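Local coordinates for Cap5O (Staphylococcus aureus, PDB 3OJL), which probably oxidises a UDP-linked sugar, using NAD as the electron acceptor, during synthesis of the staphylococcal capsular polysaccharide, at residues A[101-106]-A[274-279]; A[158-163]-A[178-183]; A[266-271]-A[331-336]. All coordinates share one frame; numbering follows the deposited sequence.

In the fold
The three contacts trace a path from the NAD-binding domain through the central domain to the UDP-binding domain. Interaction 2 is buried core of the first: two antiparallel strands paired by backbone bonds, with a salt bridge from the following loop. Interaction 1, partly buried, joins a loop of that domain to helix 274-278 of the central domain, mainly by carbon and sulfur on aromatic faces. Interaction 3 lies near the surface, where charged side chains from 331-336 meet the start of helix 268-272. Helices 268-272 and 274-278 are consecutive, so interactions 1 and 3 touch. Interaction 1 holds Cys103 and interaction 3 Cys269, which can form a disulfide, though here their SG atoms are 10.9 Å apart.

Interaction 1 of 3, residues A[101-106]-A[274-279]; sequences RSCDIS and PYFIIA
Phe276 O receives a hydrogen bond from a water whose oxygen is 2.7 Å away, and the same water accepts one from Cys103 N, so that the helix carbonyl and the loop amide are bridged. Beside this bridge Cys103 lies over one face of the Phe276 ring: CB is 3.5 Å from the ring centroid, almost on the ring normal, in a CH-pi contact. With SG anti to the backbone N (chi1 172°), the sulfur reaches over the same face, 3.8 Å from the Phe276 centroid, as a sulfur-aromatic contact. A small, polarisable sulfur suits a place over an aromatic face. The pairing joins the loop before helix 106-115 of the NAD-binding domain to helix 274-278 of the central domain, and Phe276 also approaches the NAD-binding residues Thr93 and Thr130. At the other end Arg101 CB sits over the Tyr275 ring, 3.8 Å from its centroid. From there the bent arginine chain brings the guanidinium to the ring with Tyr275 CE2 over the centre of one guanidinium face, the planes 36° apart. Tyr275 OH has its hydrogen-bond partner in Asn296. Ala279, one helical turn on from Tyr275, is small enough for its CB to rest 3.5 Å from Ser102 CB.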
loop_
_atom_site.group_PDB
_atom_site.type_symbol
_atom_site.label_atom_id
_atom_site.label_comp_id
_atom_site.label_asym_id
_atom_site.label_seq_id
_atom_site.Cartn_x
_atom_site.Cartn_y
_atom_site.Cartn_z
ATOM N N ARG A 101 18.790 5.301 11.513
ATOM C CA ARG A 101 19.326 5.590 10.166
ATOM C C ARG A 101 18.880 6.983 9.646
ATOM O O ARG A 101 18.493 7.149 8.483
ATOM C CB ARG A 101 19.021 4.447 9.168
ATOM C CG ARG A 101 19.920 3.236 9.289
ATOM C CD ARG A 101 20.323 2.798 7.904
ATOM N NE ARG A 101 20.227 1.349 7.705
ATOM C CZ ARG A 101 20.124 0.759 6.515
ATOM N NH1 ARG A 101 20.057 1.488 5.405
ATOM N NH2 ARG A 101 20.046 -0.564 6.427
ATOM N N SER A 102 18.930 7.972 10.550
ATOM C CA SER A 102 18.577 9.367 10.326
ATOM C C SER A 102 19.200 9.980 9.061
ATOM O O SER A 102 20.287 9.568 8.630
ATOM C CB SER A 102 18.934 10.201 11.560
ATOM O OG SER A 102 20.175 10.886 11.486
ATOM N N CYS A 103 18.520 10.980 8.483
ATOM C CA CYS A 103 19.056 11.688 7.341
ATOM C C CYS A 103 20.301 12.460 7.765
ATOM O O CYS A 103 20.263 13.219 8.748
ATOM C CB CYS A 103 18.016 12.629 6.749
ATOM S SG CYS A 103 18.673 13.734 5.466
ATOM N N ASP A 104 21.397 12.289 7.033
ATOM C CA ASP A 104 22.541 13.090 7.398
ATOM C C ASP A 104 22.501 14.336 6.538
ATOM O O ASP A 104 22.779 14.263 5.345
ATOM C CB ASP A 104 23.857 12.333 7.264
ATOM C CG ASP A 104 25.037 13.145 7.759
ATOM O OD1 ASP A 104 26.062 13.180 7.059
ATOM O OD2 ASP A 104 24.914 13.784 8.832
ATOM N N ILE A 105 22.071 15.462 7.131
ATOM C CA ILE A 105 21.935 16.734 6.426
ATOM C C ILE A 105 23.227 17.537 6.535
ATOM O O ILE A 105 23.312 18.664 6.032
ATOM C CB ILE A 105 20.647 17.557 6.813
ATOM C CG1 ILE A 105 20.616 17.926 8.309
ATOM C CG2 ILE A 105 19.333 16.884 6.352
ATOM C CD1 ILE A 105 19.856 19.165 8.622
ATOM N N SER A 106 24.255 16.924 7.159
ATOM C CA SER A 106 25.587 17.483 7.389
ATOM C C SER A 106 26.263 18.043 6.135
ATOM O O SER A 106 27.037 18.998 6.247
ATOM C CB SER A 106 26.487 16.437 8.030
ATOM O OG SER A 106 27.721 16.313 7.343
ATOM N N PRO A 274 12.807 5.725 3.458
ATOM C CA PRO A 274 11.923 5.437 4.609
ATOM C C PRO A 274 12.547 5.692 5.984
ATOM O O PRO A 274 11.829 5.859 6.957
ATOM C CB PRO A 274 11.589 3.962 4.422
ATOM C CG PRO A 274 12.686 3.418 3.595
ATOM C CD PRO A 274 13.002 4.510 2.642
ATOM N N TYR A 275 13.879 5.714 6.066
ATOM C CA TYR A 275 14.605 5.984 7.308
ATOM C C TYR A 275 14.659 7.490 7.633
ATOM O O TYR A 275 14.838 7.850 8.800
ATOM C CB TYR A 275 16.021 5.394 7.266
ATOM C CG TYR A 275 16.105 3.883 7.364
ATOM C CD1 TYR A 275 15.594 3.204 8.470
ATOM C CD2 TYR A 275 16.814 3.144 6.423
ATOM C CE1 TYR A 275 15.716 1.820 8.590
ATOM C CE2 TYR A 275 16.905 1.757 6.510
ATOM C CZ TYR A 275 16.371 1.101 7.604
ATOM O OH TYR A 275 16.482 -0.264 7.697
ATOM N N PHE A 276 14.480 8.364 6.627
ATOM C CA PHE A 276 14.471 9.811 6.842
ATOM C C PHE A 276 13.208 10.216 7.597
ATOM O O PHE A 276 13.251 11.184 8.365
ATOM C CB PHE A 276 14.611 10.574 5.516
ATOM C CG PHE A 276 15.959 10.500 4.816
ATOM C CD1 PHE A 276 16.254 11.341 3.753
ATOM C CD2 PHE A 276 16.928 9.579 5.213
ATOM C CE1 PHE A 276 17.496 11.268 3.110
ATOM C CE2 PHE A 276 18.165 9.517 4.575
ATOM C CZ PHE A 276 18.442 10.365 3.537
ATOM N N ILE A 277 12.095 9.431 7.410
ATOM C CA ILE A 277 10.789 9.604 8.077
ATOM C C ILE A 277 10.854 9.065 9.484
ATOM O O ILE A 277 10.458 9.791 10.396
ATOM C CB ILE A 277 9.567 9.016 7.287
ATOM C CG1 ILE A 277 9.294 9.785 5.979
ATOM C CG2 ILE A 277 8.294 8.961 8.132
ATOM C CD1 ILE A 277 9.586 8.972 4.887
ATOM N N ILE A 278 11.348 7.800 9.665
ATOM C CA ILE A 278 11.463 7.132 10.974
ATOM C C ILE A 278 12.171 8.042 11.953
ATOM O O ILE A 278 11.594 8.352 12.983
ATOM C CB ILE A 278 12.108 5.690 10.967
ATOM C CG1 ILE A 278 11.272 4.642 10.192
ATOM C CG2 ILE A 278 12.417 5.193 12.407
ATOM C CD1 ILE A 278 12.080 3.368 9.770
ATOM N N ALA A 279 13.387 8.502 11.620
ATOM C CA ALA A 279 14.220 9.337 12.498
ATOM C C ALA A 279 13.584 10.639 13.012
ATOM O O ALA A 279 14.006 11.152 14.052
ATOM C CB ALA A 279 15.541 9.615 11.840
HETATM O O HOH W 1 15.770 11.714 9.270
#

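Interaction 2 of 3, residues A[158-163]-A[178-183]; sequences VHCPER and RIIGGV. With NAD (nicotinamide-adenine-dinucleotide), chain C.
Strands 156-159 and 178-182 run antiparallel, with His159 and Gly181 as a hydrogen-bonded pair, His159 N to Gly181 O 2.7 Å and Gly181 N to His159 O 2.9 Å, and Val158 and Gly182 as the neighbouring non-hydrogen-bonded pair. Because Gly182 has no side chain, Val158 CG2 packs straight onto Gly182 CA at 4.0 Å, while its other methyl, CG1, turns to Ile180 CG2. The His159 side chain leaves the opposite face of the sheet, and its ND1 is bonded to Val127 O on the next strand. Past the paired region Cys160 SG, anti to its own backbone N (chi1 180°), lies 3.5 Å from Arg178 CG, a contact fit for a compact thiol against an aliphatic stem. That stem leads to a salt bridge, Arg178 NE to Glu162 OE2 at 2.8 Å. The nitrogen comes from above the carboxylate plane, and the two flat groups stand 89° apart. Glu162 OE1 also lies close to the carboxylate of Glu128. The backbone here passes the cofactor, Glu162 O lying 3.7 Å from NAD C6N, in keeping with a Rossmann-type sheet, where the loop after the C-terminal end of strand 156-159 passes the nicotinamide.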
loop_
_atom_site.group_PDB
_atom_site.type_symbol
_atom_site.label_atom_id
_atom_site.label_comp_id
_atom_site.label_asym_id
_atom_site.label_seq_id
_atom_site.Cartn_x
_atom_site.Cartn_y
_atom_site.Cartn_z
ATOM N N VAL A 158 13.720 27.022 -1.757
ATOM C CA VAL A 158 12.980 25.981 -2.478
ATOM C C VAL A 158 13.605 24.603 -2.292
ATOM O O VAL A 158 14.824 24.448 -2.399
ATOM C CB VAL A 158 12.830 26.351 -3.982
ATOM C CG1 VAL A 158 12.503 25.141 -4.854
ATOM C CG2 VAL A 158 11.796 27.445 -4.179
ATOM N N HIS A 159 12.750 23.602 -2.036
ATOM C CA HIS A 159 13.172 22.201 -1.998
ATOM C C HIS A 159 12.594 21.644 -3.266
ATOM O O HIS A 159 11.386 21.786 -3.506
ATOM C CB HIS A 159 12.619 21.424 -0.769
ATOM C CG HIS A 159 12.993 19.970 -0.771
ATOM N ND1 HIS A 159 14.285 19.556 -1.031
ATOM C CD2 HIS A 159 12.220 18.878 -0.578
ATOM C CE1 HIS A 159 14.253 18.236 -1.011
ATOM N NE2 HIS A 159 13.039 17.782 -0.716
ATOM N N CYS A 160 13.447 21.123 -4.122
ATOM C CA CYS A 160 12.994 20.524 -5.369
ATOM C C CYS A 160 13.727 19.201 -5.449
ATOM O O CYS A 160 14.884 19.178 -5.864
ATOM C CB CYS A 160 13.284 21.416 -6.575
ATOM S SG CYS A 160 12.734 20.699 -8.144
ATOM N N PRO A 161 13.149 18.106 -4.927
ATOM C CA PRO A 161 13.898 16.844 -4.910
ATOM C C PRO A 161 14.090 16.257 -6.301
ATOM O O PRO A 161 13.118 15.988 -7.013
ATOM C CB PRO A 161 13.110 15.968 -3.941
ATOM C CG PRO A 161 11.736 16.496 -3.989
ATOM C CD PRO A 161 11.803 17.947 -4.340
ATOM N N GLU A 162 15.374 16.211 -6.726
ATOM C CA GLU A 162 15.786 15.721 -8.041
ATOM C C GLU A 162 16.208 14.270 -7.924
ATOM O O GLU A 162 17.042 13.922 -7.081
ATOM C CB GLU A 162 16.916 16.582 -8.642
ATOM C CG GLU A 162 16.904 16.650 -10.165
ATOM C CD GLU A 162 16.480 17.975 -10.782
ATOM O OE1 GLU A 162 17.297 18.586 -11.512
ATOM O OE2 GLU A 162 15.323 18.398 -10.546
ATOM N N ARG A 163 15.600 13.428 -8.755
ATOM C CA ARG A 163 15.843 11.991 -8.834
ATOM C C ARG A 163 16.024 11.660 -10.333
ATOM O O ARG A 163 15.272 12.178 -11.161
ATOM C CB ARG A 163 14.630 11.244 -8.222
ATOM C CG ARG A 163 14.778 9.730 -8.068
ATOM C CD ARG A 163 13.427 9.028 -8.221
ATOM N NE ARG A 163 12.608 9.065 -7.001
ATOM C CZ ARG A 163 11.344 8.653 -6.927
ATOM N NH1 ARG A 163 10.724 8.192 -8.005
ATOM N NH2 ARG A 163 10.687 8.713 -5.776
ATOM N N ARG A 178 8.132 17.806 -12.029
ATOM C CA ARG A 178 8.883 18.360 -10.910
ATOM C C ARG A 178 7.977 18.890 -9.812
ATOM O O ARG A 178 6.880 19.371 -10.084
ATOM C CB ARG A 178 9.806 19.484 -11.413
ATOM C CG ARG A 178 11.218 19.326 -10.938
ATOM C CD ARG A 178 12.185 20.048 -11.844
ATOM N NE ARG A 178 13.259 19.171 -12.317
ATOM C CZ ARG A 178 13.178 18.388 -13.386
ATOM N NH1 ARG A 178 12.057 18.341 -14.101
ATOM N NH2 ARG A 178 14.209 17.639 -13.747
ATOM N N ILE A 179 8.453 18.813 -8.573
ATOM C CA ILE A 179 7.759 19.323 -7.391
ATOM C C ILE A 179 8.521 20.555 -6.907
ATOM O O ILE A 179 9.697 20.446 -6.529
ATOM C CB ILE A 179 7.623 18.242 -6.267
ATOM C CG1 ILE A 179 6.959 16.943 -6.795
ATOM C CG2 ILE A 179 6.898 18.814 -5.033
ATOM C CD1 ILE A 179 7.059 15.735 -5.894
ATOM N N ILE A 180 7.844 21.716 -6.924
ATOM C CA ILE A 180 8.406 22.988 -6.464
ATOM C C ILE A 180 7.887 23.198 -5.049
ATOM O O ILE A 180 6.698 23.481 -4.871
ATOM C CB ILE A 180 8.099 24.195 -7.418
ATOM C CG1 ILE A 180 8.498 23.927 -8.910
ATOM C CG2 ILE A 180 8.684 25.520 -6.877
ATOM C CD1 ILE A 180 10.051 23.750 -9.258
ATOM N N GLY A 181 8.751 22.966 -4.062
ATOM C CA GLY A 181 8.374 23.094 -2.661
ATOM C C GLY A 181 9.002 24.319 -2.065
ATOM O O GLY A 181 10.140 24.265 -1.613
ATOM N N GLY A 182 8.295 25.433 -2.149
ATOM C CA GLY A 182 8.793 26.707 -1.658
ATOM C C GLY A 182 8.294 27.049 -0.273
ATOM O O GLY A 182 7.151 26.758 0.069
ATOM N N VAL A 183 9.136 27.714 0.520
ATOM C CA VAL A 183 8.802 28.115 1.890
ATOM C C VAL A 183 7.623 29.110 1.933
ATOM O O VAL A 183 6.787 29.032 2.845
ATOM C CB VAL A 183 10.050 28.538 2.677
ATOM C CG1 VAL A 183 9.710 28.873 4.118
ATOM C CG2 VAL A 183 11.087 27.428 2.641
HETATM P PA NAD C . 27.467 12.043 -5.890
HETATM O O1A NAD C . 28.347 11.336 -4.926
HETATM O O2A NAD C . 27.538 11.422 -7.238
HETATM O O5B NAD C . 27.923 13.585 -5.955
HETATM C C5B NAD C . 27.978 14.445 -4.843
HETATM C C4B NAD C . 29.014 15.507 -5.178
HETATM O O4B NAD C . 28.960 16.540 -4.226
HETATM C C3B NAD C . 30.431 14.935 -5.131
HETATM O O3B NAD C . 31.109 15.296 -6.321
HETATM C C2B NAD C . 31.062 15.603 -3.918
HETATM O O2B NAD C . 32.455 15.767 -4.079
HETATM C C1B NAD C . 30.274 16.906 -3.857
HETATM N N9A NAD C . 30.201 17.500 -2.514
HETATM C C8A NAD C . 29.889 16.864 -1.354
HETATM N N7A NAD C . 29.856 17.785 -0.366
HETATM C C5A NAD C . 30.099 19.004 -0.873
HETATM C C6A NAD C . 30.154 20.279 -0.297
HETATM N N6A NAD C . 29.848 20.475 0.987
HETATM N N1A NAD C . 30.447 21.366 -1.105
HETATM C C2A NAD C . 30.642 21.169 -2.470
HETATM N N3A NAD C . 30.573 19.903 -3.031
HETATM C C4A NAD C . 30.302 18.837 -2.238
HETATM O O3 NAD C . 25.961 12.126 -5.340
HETATM P PN NAD C . 24.682 12.270 -6.314
HETATM O O1N NAD C . 24.494 10.973 -7.023
HETATM O O2N NAD C . 24.791 13.531 -7.086
HETATM O O5D NAD C . 23.436 12.396 -5.294
HETATM C C5D NAD C . 23.305 13.468 -4.393
HETATM C C4D NAD C . 22.009 13.347 -3.603
HETATM O O4D NAD C . 20.878 13.564 -4.420
HETATM C C3D NAD C . 21.753 11.988 -2.960
HETATM O O3D NAD C . 22.481 11.747 -1.767
HETATM C C2D NAD C . 20.264 12.073 -2.706
HETATM O O2D NAD C . 20.023 12.983 -1.658
HETATM C C1D NAD C . 19.794 12.752 -3.977
HETATM N N1N NAD C . 19.411 11.712 -4.964
HETATM C C2N NAD C . 20.293 11.304 -5.935
HETATM C C3N NAD C . 19.938 10.326 -6.866
HETATM C C7N NAD C . 20.994 9.793 -7.791
HETATM O O7N NAD C . 20.866 10.047 -9.172
HETATM N N7N NAD C . 22.029 9.110 -7.284
HETATM C C4N NAD C . 18.667 9.750 -6.816
HETATM C C5N NAD C . 17.770 10.166 -5.825
HETATM C C6N NAD C . 18.159 11.138 -4.897
#

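Interaction 3 of 3, residues A[266-271]-A[331-336]; sequences GGHCLA and DIRESP
His268 and Arg333 lie partly over one another: CE1 of the imidazole is centred above one face of the guanidinium, Arg333 NH2 is over a face of the ring, and the planes are 39° apart, with His268 CE1 4.0 Å from Arg333 NH1. Glu334 CB lies at the imidazole edge, in its plane. At the guanidinium edge, in its plane, is Asp331 OD2, held by a weak hydrogen bond from Arg333 NE at 3.4 Å. Glu334 completes this salt-bridge network at the junction of the central and UDP-binding domains; its OE2, well out of the guanidinium plane, adds charge attraction without an N-H aimed at it. Arg333 is a known NAD-binding residue, and Cys269 touches the cofactor.

With CG placed between the backbone N and the carbonyl carbon (chi1 62°) and a bend at chi2, Glu334 folds its carboxylate beside the histidine, bringing OE2 to 2.8 Å from His268 ND1. The arginine beside the two carboxylates, whose Asp331 OD1 and Glu334 OE1 are 3.0 Å apart, probably offsets part of their repulsion. Gly266, lacking a side chain, lets the backbones come together, its CA making a CA-H...O contact of 3.2 Å with Glu334 O; Gly267, with its positive phi of 60°, turns the chain into helix 268-272. Pro336 CG packs 3.4 Å from Gly266 N, while Ser335, the N-cap of helix 336-346, bonds through OG to Phe338 N.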
loop_
_atom_site.group_PDB
_atom_site.type_symbol
_atom_site.label_atom_id
_atom_site.label_comp_id
_atom_site.label_asym_id
_atom_site.label_seq_id
_atom_site.Cartn_x
_atom_site.Cartn_y
_atom_site.Cartn_z
ATOM N N GLY A 266 16.803 -3.094 -2.057
ATOM C CA GLY A 266 18.087 -2.431 -2.107
ATOM C C GLY A 266 17.842 -0.999 -2.490
ATOM O O GLY A 266 17.232 -0.254 -1.718
ATOM N N GLY A 267 18.281 -0.638 -3.695
ATOM C CA GLY A 267 18.136 0.704 -4.245
ATOM C C GLY A 267 18.818 1.788 -3.432
ATOM O O GLY A 267 18.946 1.676 -2.202
ATOM N N HIS A 268 19.263 2.858 -4.110
ATOM C CA HIS A 268 19.863 3.970 -3.384
ATOM C C HIS A 268 18.719 4.592 -2.567
ATOM O O HIS A 268 18.716 4.419 -1.349
ATOM C CB HIS A 268 20.553 4.980 -4.335
ATOM C CG HIS A 268 22.003 5.271 -4.016
ATOM N ND1 HIS A 268 22.911 4.252 -3.719
ATOM C CD2 HIS A 268 22.670 6.453 -4.033
ATOM C CE1 HIS A 268 24.077 4.853 -3.532
ATOM N NE2 HIS A 268 23.987 6.174 -3.716
ATOM N N CYS A 269 17.672 5.124 -3.249
ATOM C CA CYS A 269 16.497 5.742 -2.638
ATOM C C CYS A 269 15.636 4.789 -1.797
ATOM O O CYS A 269 15.336 5.124 -0.652
ATOM C CB CYS A 269 15.661 6.490 -3.677
ATOM S SG CYS A 269 15.766 8.305 -3.573
ATOM N N LEU A 270 15.243 3.615 -2.341
ATOM C CA LEU A 270 14.325 2.682 -1.660
ATOM C C LEU A 270 14.626 2.235 -0.227
ATOM O O LEU A 270 13.691 1.972 0.532
ATOM C CB LEU A 270 13.869 1.509 -2.537
ATOM C CG LEU A 270 12.401 1.505 -3.010
ATOM C CD1 LEU A 270 11.995 0.126 -3.452
ATOM C CD2 LEU A 270 11.436 1.990 -1.944
ATOM N N ALA A 271 15.907 2.145 0.140
ATOM C CA ALA A 271 16.311 1.773 1.495
ATOM C C ALA A 271 16.734 3.020 2.301
ATOM O O ALA A 271 16.659 2.996 3.526
ATOM C CB ALA A 271 17.441 0.758 1.450
ATOM N N ASP A 331 24.853 -1.681 -12.059
ATOM C CA ASP A 331 24.980 -1.076 -10.724
ATOM C C ASP A 331 24.693 -2.019 -9.535
ATOM O O ASP A 331 23.587 -2.556 -9.426
ATOM C CB ASP A 331 24.122 0.212 -10.643
ATOM C CG ASP A 331 24.239 1.031 -9.362
ATOM O OD1 ASP A 331 23.296 1.798 -9.061
ATOM O OD2 ASP A 331 25.286 0.932 -8.679
ATOM N N ILE A 332 25.684 -2.188 -8.633
ATOM C CA ILE A 332 25.515 -2.994 -7.427
ATOM C C ILE A 332 25.411 -2.023 -6.239
ATOM O O ILE A 332 24.384 -1.354 -6.138
ATOM C CB ILE A 332 26.538 -4.162 -7.267
ATOM C CG1 ILE A 332 26.474 -5.118 -8.472
ATOM C CG2 ILE A 332 26.305 -4.940 -5.956
ATOM C CD1 ILE A 332 27.623 -6.081 -8.550
ATOM N N ARG A 333 26.467 -1.892 -5.395
ATOM C CA ARG A 333 26.575 -1.022 -4.207
ATOM C C ARG A 333 25.393 -0.985 -3.215
ATOM O O ARG A 333 25.609 -0.948 -1.998
ATOM C CB ARG A 333 27.169 0.384 -4.515
ATOM C CG ARG A 333 26.521 1.201 -5.635
ATOM C CD ARG A 333 27.189 2.559 -5.803
ATOM N NE ARG A 333 26.462 3.448 -6.721
ATOM C CZ ARG A 333 26.529 4.779 -6.695
ATOM N NH1 ARG A 333 27.282 5.397 -5.792
ATOM N NH2 ARG A 333 25.836 5.503 -7.565
ATOM N N GLU A 334 24.161 -1.016 -3.746
ATOM C CA GLU A 334 22.876 -0.962 -3.052
ATOM C C GLU A 334 22.025 -2.214 -3.416
ATOM O O GLU A 334 20.818 -2.100 -3.646
ATOM C CB GLU A 334 22.160 0.346 -3.475
ATOM C CG GLU A 334 21.850 0.441 -4.973
ATOM C CD GLU A 334 22.323 1.662 -5.736
ATOM O OE1 GLU A 334 21.568 2.130 -6.619
ATOM O OE2 GLU A 334 23.454 2.132 -5.480
ATOM N N SER A 335 22.649 -3.405 -3.467
ATOM C CA SER A 335 21.944 -4.605 -3.904
ATOM C C SER A 335 21.725 -5.742 -2.905
ATOM O O SER A 335 22.711 -6.262 -2.366
ATOM C CB SER A 335 22.572 -5.146 -5.187
ATOM O OG SER A 335 23.260 -6.375 -5.006
ATOM N N PRO A 336 20.457 -6.250 -2.795
ATOM C CA PRO A 336 20.198 -7.437 -1.953
ATOM C C PRO A 336 20.789 -8.712 -2.570
ATOM O O PRO A 336 21.144 -9.641 -1.842
ATOM C CB PRO A 336 18.667 -7.515 -1.905
ATOM C CG PRO A 336 18.180 -6.207 -2.441
ATOM C CD PRO A 336 19.207 -5.774 -3.418
#